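Uncharacterized protein DUF1470 (Jannaschia sp. CCS1, PDB 3H0N) is of unknown function but possibly acts as a transcription regulator, carrying a treble-clef zinc finger. Local coordinates at residues R13-G25 with F63-D75. Numbering follows the deposited sequence.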
ATOM      1  N   ARG A  13      13.148  -0.110   2.204  1.00 10.69           N
ATOM      2  CA  ARG A  13      14.426   0.433   2.634  1.00 10.32           C
ATOM      3  C   ARG A  13      15.069  -0.424   3.712  1.00 11.33           C
ATOM      4  O   ARG A  13      16.261  -0.745   3.631  1.00 11.84           O
ATOM      5  CB  ARG A  13      14.214   1.843   3.184  1.00 11.11           C
ATOM      6  CG  ARG A  13      15.450   2.511   3.736  1.00 13.58           C
ATOM      7  CD  ARG A  13      15.197   3.920   4.230  1.00 14.43           C
ATOM      8  NE  ARG A  13      14.241   4.070   5.321  1.00 16.11           N
ATOM      9  CZ  ARG A  13      12.934   4.432   5.214  1.00 11.93           C
ATOM     10  NH1 ARG A  13      12.308   4.610   4.059  1.00 15.23           N
ATOM     11  NH2 ARG A  13      12.249   4.588   6.337  1.00 19.18           N
ATOM     12  N   VAL A  14      14.299  -0.804   4.715  1.00 11.37           N
ATOM     13  CA  VAL A  14      14.833  -1.603   5.799  1.00 10.38           C
ATOM     14  C   VAL A  14      15.229  -2.984   5.261  1.00 11.83           C
ATOM     15  O   VAL A  14      16.245  -3.542   5.663  1.00 10.69           O
ATOM     16  CB  VAL A  14      13.834  -1.691   6.955  1.00 10.07           C
ATOM     17  CG1 VAL A  14      14.231  -2.745   7.993  1.00 10.26           C
ATOM     18  CG2 VAL A  14      13.696  -0.338   7.661  1.00 12.37           C
ATOM     19  N   SER A  15      14.453  -3.539   4.332  1.00 11.10           N
ATOM     20  CA  SER A  15      14.790  -4.856   3.754  1.00 10.48           C
ATOM     21  C   SER A  15      16.177  -4.813   3.098  1.00 10.63           C
ATOM     22  O   SER A  15      17.023  -5.668   3.354  1.00 10.45           O
ATOM     23  CB  SER A  15      13.789  -5.259   2.664  1.00 12.21           C
ATOM     24  OG  SER A  15      12.521  -5.593   3.197  1.00 11.04           O
ATOM     25  N   LEU A  16      16.399  -3.798   2.279  1.00 10.84           N
ATOM     26  CA  LEU A  16      17.695  -3.642   1.580  1.00 11.12           C
ATOM     27  C   LEU A  16      18.816  -3.460   2.567  1.00 10.10           C
ATOM     28  O   LEU A  16      19.869  -4.112   2.464  1.00 10.45           O
ATOM     29  CB  LEU A  16      17.659  -2.458   0.611  1.00 11.12           C
ATOM     30  CG  LEU A  16      16.646  -2.592  -0.534  1.00 12.11           C
ATOM     31  CD1 LEU A  16      16.399  -1.206  -1.178  1.00 12.64           C
ATOM     32  CD2 LEU A  16      17.089  -3.593  -1.610  1.00 13.72           C
ATOM     33  N   ASP A  17      18.620  -2.562   3.515  1.00  9.83           N
ATOM     34  CA  ASP A  17      19.649  -2.253   4.504  1.00  9.92           C
ATOM     35  C   ASP A  17      19.983  -3.476   5.399  1.00  9.04           C
ATOM     36  O   ASP A  17      21.158  -3.718   5.683  1.00 10.16           O
ATOM     37  CB  ASP A  17      19.223  -1.090   5.398  1.00 10.29           C
ATOM     38  CG  ASP A  17      19.272   0.255   4.698  1.00 14.87           C
ATOM     39  OD1 ASP A  17      19.812   0.333   3.581  1.00 16.99           O
ATOM     40  OD2 ASP A  17      18.784   1.219   5.337  1.00 18.07           O
ATOM     41  N   LEU A  18      18.953  -4.214   5.785  1.00  9.65           N
ATOM     42  CA  LEU A  18      19.131  -5.375   6.668  1.00  9.07           C
ATOM     43  C   LEU A  18      19.892  -6.459   5.914  1.00  9.39           C
ATOM     44  O   LEU A  18      20.850  -7.043   6.439  1.00  9.80           O
ATOM     45  CB  LEU A  18      17.764  -5.874   7.166  1.00 11.25           C
ATOM     46  CG  LEU A  18      17.839  -7.210   7.909  1.00 10.30           C
ATOM     47  CD1 LEU A  18      18.736  -7.169   9.152  1.00  9.09           C
ATOM     48  CD2 LEU A  18      16.405  -7.608   8.238  1.00 11.92           C
ATOM     49  N   VAL A  19      19.484  -6.732   4.686  1.00  9.50           N
ATOM     50  CA  VAL A  19      20.207  -7.728   3.878  1.00  9.88           C
ATOM     51  C   VAL A  19      21.651  -7.300   3.706  1.00 10.24           C
ATOM     52  O   VAL A  19      22.571  -8.124   3.803  1.00 10.62           O
ATOM     53  CB  VAL A  19      19.484  -7.915   2.537  1.00 10.68           C
ATOM     54  CG1 VAL A  19      20.400  -8.590   1.475  1.00 13.06           C
ATOM     55  CG2 VAL A  19      18.158  -8.680   2.775  1.00 13.04           C
ATOM     56  N   ASN A  20      21.903  -6.004   3.459  1.00 10.39           N
ATOM     57  CA  ASN A  20      23.257  -5.555   3.171  1.00 10.18           C
ATOM     58  C   ASN A  20      24.142  -5.579   4.405  1.00 10.26           C
ATOM     59  O   ASN A  20      25.344  -5.797   4.307  1.00  9.76           O
ATOM     60  CB  ASN A  20      23.232  -4.211   2.473  1.00 10.42           C
ATOM     61  CG  ASN A  20      22.879  -4.346   1.000  1.00  9.51           C
ATOM     62  OD1 ASN A  20      23.100  -5.401   0.409  1.00  9.82           O
ATOM     63  ND2 ASN A  20      22.327  -3.294   0.416  1.00 11.86           N
ATOM     64  N   ILE A  21      23.565  -5.426   5.595  1.00  7.33           N
ATOM     65  CA  ILE A  21      24.310  -5.592   6.829  1.00  8.04           C
ATOM     66  C   ILE A  21      24.626  -7.071   7.075  1.00  7.39           C
ATOM     67  O   ILE A  21      25.785  -7.453   7.297  1.00  8.33           O
ATOM     68  CB  ILE A  21      23.508  -5.063   8.045  1.00  9.34           C
ATOM     69  CG1 ILE A  21      23.388  -3.558   7.948  1.00 11.18           C
ATOM     70  CG2 ILE A  21      24.217  -5.479   9.362  1.00 10.84           C
ATOM     71  CD1 ILE A  21      22.244  -2.972   8.831  1.00 14.86           C
ATOM     72  N   ALA A  22      23.615  -7.911   7.051  1.00  7.02           N
ATOM     73  CA  ALA A  22      23.717  -9.214   7.664  1.00  8.20           C
ATOM     74  C   ALA A  22      24.156 -10.316   6.726  1.00  7.67           C
ATOM     75  O   ALA A  22      24.674 -11.347   7.183  1.00  9.59           O
ATOM     76  CB  ALA A  22      22.397  -9.602   8.358  1.00 10.31           C
ATOM     77  N   THR A  23      23.935 -10.162   5.416  1.00  7.23           N
ATOM     78  CA  THR A  23      24.165 -11.287   4.495  1.00  6.68           C
ATOM     79  C   THR A  23      25.651 -11.409   4.201  1.00  6.66           C
ATOM     80  O   THR A  23      26.259 -10.455   3.735  1.00  7.57           O
ATOM     81  CB  THR A  23      23.437 -11.081   3.191  1.00  8.24           C
ATOM     82  OG1 THR A  23      22.044 -10.917   3.479  1.00  9.80           O
ATOM     83  CG2 THR A  23      23.603 -12.292   2.300  1.00  8.72           C
ATOM     84  N   PRO A  24      26.284 -12.563   4.467  1.00  6.73           N
ATOM     85  CA  PRO A  24      27.699 -12.717   4.115  1.00  6.55           C
ATOM     86  C   PRO A  24      27.912 -12.623   2.619  1.00  6.81           C
ATOM     87  O   PRO A  24      27.005 -12.907   1.852  1.00  9.26           O
ATOM     88  CB  PRO A  24      28.022 -14.131   4.595  1.00  9.61           C
ATOM     89  CG  PRO A  24      26.964 -14.488   5.564  1.00 10.64           C
ATOM     90  CD  PRO A  24      25.737 -13.769   5.117  1.00  8.28           C
ATOM     91  N   GLY A  25      29.085 -12.184   2.184  1.00  5.91           N
ATOM     92  CA  GLY A  25      29.387 -12.130   0.769  1.00  5.06           C
ATOM     93  C   GLY A  25      30.578 -11.216   0.610  1.00  5.21           C
ATOM     94  O   GLY A  25      31.627 -11.424   1.196  1.00  5.82           O
ATOM     95  N   PHE A  63      16.588 -11.015  13.555  1.00  9.80           N
ATOM     96  CA  PHE A  63      16.926 -10.190  12.411  1.00 10.41           C
ATOM     97  C   PHE A  63      17.902 -10.880  11.439  1.00  9.88           C
ATOM     98  O   PHE A  63      17.794 -10.662  10.240  1.00 11.45           O
ATOM     99  CB  PHE A  63      17.414  -8.809  12.866  1.00  9.90           C
ATOM    100  CG  PHE A  63      16.308  -7.871  13.159  1.00  9.64           C
ATOM    101  CD1 PHE A  63      15.707  -7.155  12.141  1.00 11.48           C
ATOM    102  CD2 PHE A  63      15.825  -7.725  14.429  1.00  9.97           C
ATOM    103  CE1 PHE A  63      14.645  -6.276  12.421  1.00 12.50           C
ATOM    104  CE2 PHE A  63      14.780  -6.850  14.694  1.00 12.41           C
ATOM    105  CZ  PHE A  63      14.209  -6.143  13.666  1.00 12.08           C
ATOM    106  N   VAL A  64      18.822 -11.676  11.962  1.00 10.61           N
ATOM    107  CA  VAL A  64      19.700 -12.466  11.067  1.00 10.49           C
ATOM    108  C   VAL A  64      18.866 -13.433  10.225  1.00 11.14           C
ATOM    109  O   VAL A  64      19.091 -13.562   9.012  1.00 11.86           O
ATOM    110  CB  VAL A  64      20.818 -13.169  11.884  1.00 11.10           C
ATOM    111  CG1 VAL A  64      21.560 -14.240  11.007  1.00 14.71           C
ATOM    112  CG2 VAL A  64      21.791 -12.114  12.392  1.00 14.16           C
ATOM    113  N   GLU A  65      17.893 -14.105  10.846  1.00 10.02           N
ATOM    114  CA  GLU A  65      17.023 -15.003  10.108  1.00 11.03           C
ATOM    115  C   GLU A  65      16.152 -14.267   9.101  1.00 11.65           C
ATOM    116  O   GLU A  65      15.985 -14.708   7.953  1.00 12.64           O
ATOM    117  CB  GLU A  65      16.164 -15.816  11.051  1.00 13.26           C
ATOM    118  CG  GLU A  65      15.177 -16.780  10.378  1.00 20.05           C
ATOM    119  CD  GLU A  65      15.772 -17.867   9.441  1.00 27.80           C
ATOM    120  OE1 GLU A  65      17.014 -18.035   9.321  1.00 27.21           O
ATOM    121  OE2 GLU A  65      14.941 -18.579   8.819  1.00 32.57           O
ATOM    122  N   LEU A  66      15.614 -13.122   9.512  1.00  9.76           N
ATOM    123  CA  LEU A  66      14.825 -12.290   8.586  1.00 11.02           C
ATOM    124  C   LEU A  66      15.677 -11.900   7.376  1.00 11.36           C
ATOM    125  O   LEU A  66      15.227 -11.987   6.237  1.00 11.88           O
ATOM    126  CB  LEU A  66      14.272 -11.053   9.302  1.00  9.87           C
ATOM    127  CG  LEU A  66      13.478 -10.106   8.425  1.00 10.68           C
ATOM    128  CD1 LEU A  66      12.285 -10.788   7.727  1.00 11.38           C
ATOM    129  CD2 LEU A  66      13.009  -8.909   9.275  1.00 12.27           C
ATOM    130  N   ALA A  67      16.919 -11.482   7.634  1.00 10.79           N
ATOM    131  CA  ALA A  67      17.840 -11.107   6.566  1.00 11.38           C
ATOM    132  C   ALA A  67      18.030 -12.242   5.558  1.00 10.49           C
ATOM    133  O   ALA A  67      18.069 -11.995   4.357  1.00 12.22           O
ATOM    134  CB  ALA A  67      19.162 -10.681   7.120  1.00 11.49           C
ATOM    135  N   ARG A  68      18.144 -13.464   6.040  1.00 10.24           N
ATOM    136  CA  ARG A  68      18.357 -14.625   5.180  0.65 12.68           C
ATOM    137  C   ARG A  68      17.155 -14.794   4.248  1.00 12.05           C
ATOM    138  O   ARG A  68      17.318 -14.988   3.011  1.00 12.19           O
ATOM    139  CB  ARG A  68      18.563 -15.902   5.992  0.65 13.78           C
ATOM    140  CG  ARG A  68      19.855 -15.968   6.832  0.65 19.73           C
ATOM    141  CD  ARG A  68      20.111 -17.369   7.412  0.65 24.60           C
ATOM    142  NE  ARG A  68      21.142 -17.411   8.461  0.65 22.30           N
ATOM    143  CZ  ARG A  68      20.899 -17.481   9.773  0.65 29.11           C
ATOM    144  NH1 ARG A  68      19.644 -17.461  10.265  0.65 20.99           N
ATOM    145  NH2 ARG A  68      21.927 -17.536  10.608  0.65 35.45           N
ATOM    146  N   LEU A  69      15.954 -14.704   4.821  1.00 10.91           N
ATOM    147  CA  LEU A  69      14.714 -14.836   4.043  1.00 12.48           C
ATOM    148  C   LEU A  69      14.567 -13.702   3.036  1.00 12.89           C
ATOM    149  O   LEU A  69      14.214 -13.912   1.864  1.00 12.14           O
ATOM    150  CB  LEU A  69      13.514 -14.892   4.985  1.00 13.80           C
ATOM    151  CG  LEU A  69      13.482 -16.126   5.882  1.00 17.00           C
ATOM    152  CD1 LEU A  69      12.552 -15.882   7.083  1.00 17.72           C
ATOM    153  CD2 LEU A  69      13.069 -17.373   5.058  1.00 26.25           C
ATOM    154  N   LEU A  70      14.831 -12.469   3.456  1.00 11.51           N
ATOM    155  CA  LEU A  70      14.670 -11.336   2.533  1.00 11.14           C
ATOM    156  C   LEU A  70      15.741 -11.401   1.450  1.00 12.70           C
ATOM    157  O   LEU A  70      15.470 -11.033   0.322  1.00 11.84           O
ATOM    158  CB  LEU A  70      14.708  -9.986   3.269  1.00 10.64           C
ATOM    159  CG  LEU A  70      13.637  -9.745   4.315  1.00 10.41           C
ATOM    160  CD1 LEU A  70      13.878  -8.475   5.090  1.00 11.38           C
ATOM    161  CD2 LEU A  70      12.239  -9.735   3.677  1.00 13.17           C
ATOM    162  N   HIS A  71      16.948 -11.853   1.798  1.00 11.66           N
ATOM    163  CA  HIS A  71      18.012 -11.983   0.777  1.00 12.58           C
ATOM    164  C   HIS A  71      17.611 -12.988  -0.304  1.00 12.70           C
ATOM    165  O   HIS A  71      17.769 -12.714  -1.501  1.00 12.27           O
ATOM    166  CB  HIS A  71      19.356 -12.358   1.357  1.00 12.87           C
ATOM    167  CG  HIS A  71      20.434 -12.417   0.304  1.00 15.40           C
ATOM    168  ND1 HIS A  71      20.856 -13.598  -0.262  1.00 20.46           N
ATOM    169  CD2 HIS A  71      21.100 -11.426  -0.345  1.00 16.53           C
ATOM    170  CE1 HIS A  71      21.769 -13.339  -1.179  1.00 18.08           C
ATOM    171  NE2 HIS A  71      21.954 -12.027  -1.243  1.00 20.12           N
ATOM    172  N   THR A  72      17.061 -14.116   0.108  1.00 12.31           N
ATOM    173  CA  THR A  72      16.582 -15.126  -0.854  1.00 13.35           C
ATOM    174  C   THR A  72      15.528 -14.513  -1.779  1.00 11.76           C
ATOM    175  O   THR A  72      15.564 -14.715  -2.997  1.00 12.15           O
ATOM    176  CB  THR A  72      16.046 -16.342  -0.137  1.00 15.39           C
ATOM    177  OG1 THR A  72      17.114 -16.897   0.637  1.00 16.79           O
ATOM    178  CG2 THR A  72      15.533 -17.383  -1.120  1.00 16.10           C
ATOM    179  N   ALA A  73      14.601 -13.745  -1.226  1.00 10.47           N
ATOM    180  CA  ALA A  73      13.564 -13.117  -2.036  1.00  9.93           C
ATOM    181  C   ALA A  73      14.133 -12.100  -2.999  1.00  9.98           C
ATOM    182  O   ALA A  73      13.754 -12.031  -4.168  1.00 10.29           O
ATOM    183  CB  ALA A  73      12.464 -12.452  -1.114  1.00 11.58           C
ATOM    184  N   ILE A  74      15.001 -11.236  -2.507  1.00  9.68           N
ATOM    185  CA  ILE A  74      15.582 -10.187  -3.338  1.00  9.85           C
ATOM    186  C   ILE A  74      16.472 -10.777  -4.441  1.00  9.74           C
ATOM    187  O   ILE A  74      16.416 -10.329  -5.593  1.00 10.95           O
ATOM    188  CB  ILE A  74      16.331  -9.107  -2.517  1.00 10.73           C
ATOM    189  CG1 ILE A  74      15.323  -8.315  -1.702  1.00 10.63           C
ATOM    190  CG2 ILE A  74      17.133  -8.214  -3.414  1.00 12.37           C
ATOM    191  CD1 ILE A  74      15.951  -7.507  -0.547  1.00 12.46           C
ATOM    192  N   ASP A  75      17.260 -11.776  -4.104  0.50 10.53           N
ATOM    193  CA  ASP A  75      18.033 -12.453  -5.132  0.50 10.19           C
ATOM    194  C   ASP A  75      17.107 -13.093  -6.181  0.50  9.70           C
ATOM    195  O   ASP A  75      17.364 -12.999  -7.385  0.50 10.44           O
ATOM    196  CB  ASP A  75      18.949 -13.474  -4.463  0.50 10.75           C
ATOM    197  CG  ASP A  75      19.688 -14.289  -5.443  0.50 13.78           C
ATOM    198  OD1 ASP A  75      20.734 -13.816  -5.891  0.50 19.55           O
ATOM    199  OD2 ASP A  75      19.160 -15.375  -5.782  0.50 16.58           O
TER
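L18 and V19 are neighbouring knobs at this crossing, each seated among four residues of helix 58-78. L18, its CG anti to the backbone N (chi1 171°), drops among F63, L66, A67 and L70: CD2 meets L66 CD2 at 3.8 Å and comes in at the edge of the F63 ring, while CG rests against A67 CB. V19 fills the next hole, CG2 3.7 Å from L70 CB and CG1 at the edge of the H71 imidazole, 3.4 Å from its CD2. The small side chain of A67 lets its CA come within 4.9 Å of V19 CA, and A22 CB touches A67 CB at 3.6 Å.

T23 CG2 lies over one face of the H71 ring in a CH-pi contact, 3.7 Å from the centroid, nearly on the normal. T23 is fixed by its hydroxyl, donating to V19 O at 2.9 Å, an oxygen already taking T23 N. With an alanine in place of T23, that face would probably lose its methyl and V19 O the hydroxyl, keeping the backbone N-H.

V156 packs on V19 and I74. With no hydrogen bond between them, segments 13-22 and 63-75 of the putative regulator domain cross at -108°, held by shape and apolar burial.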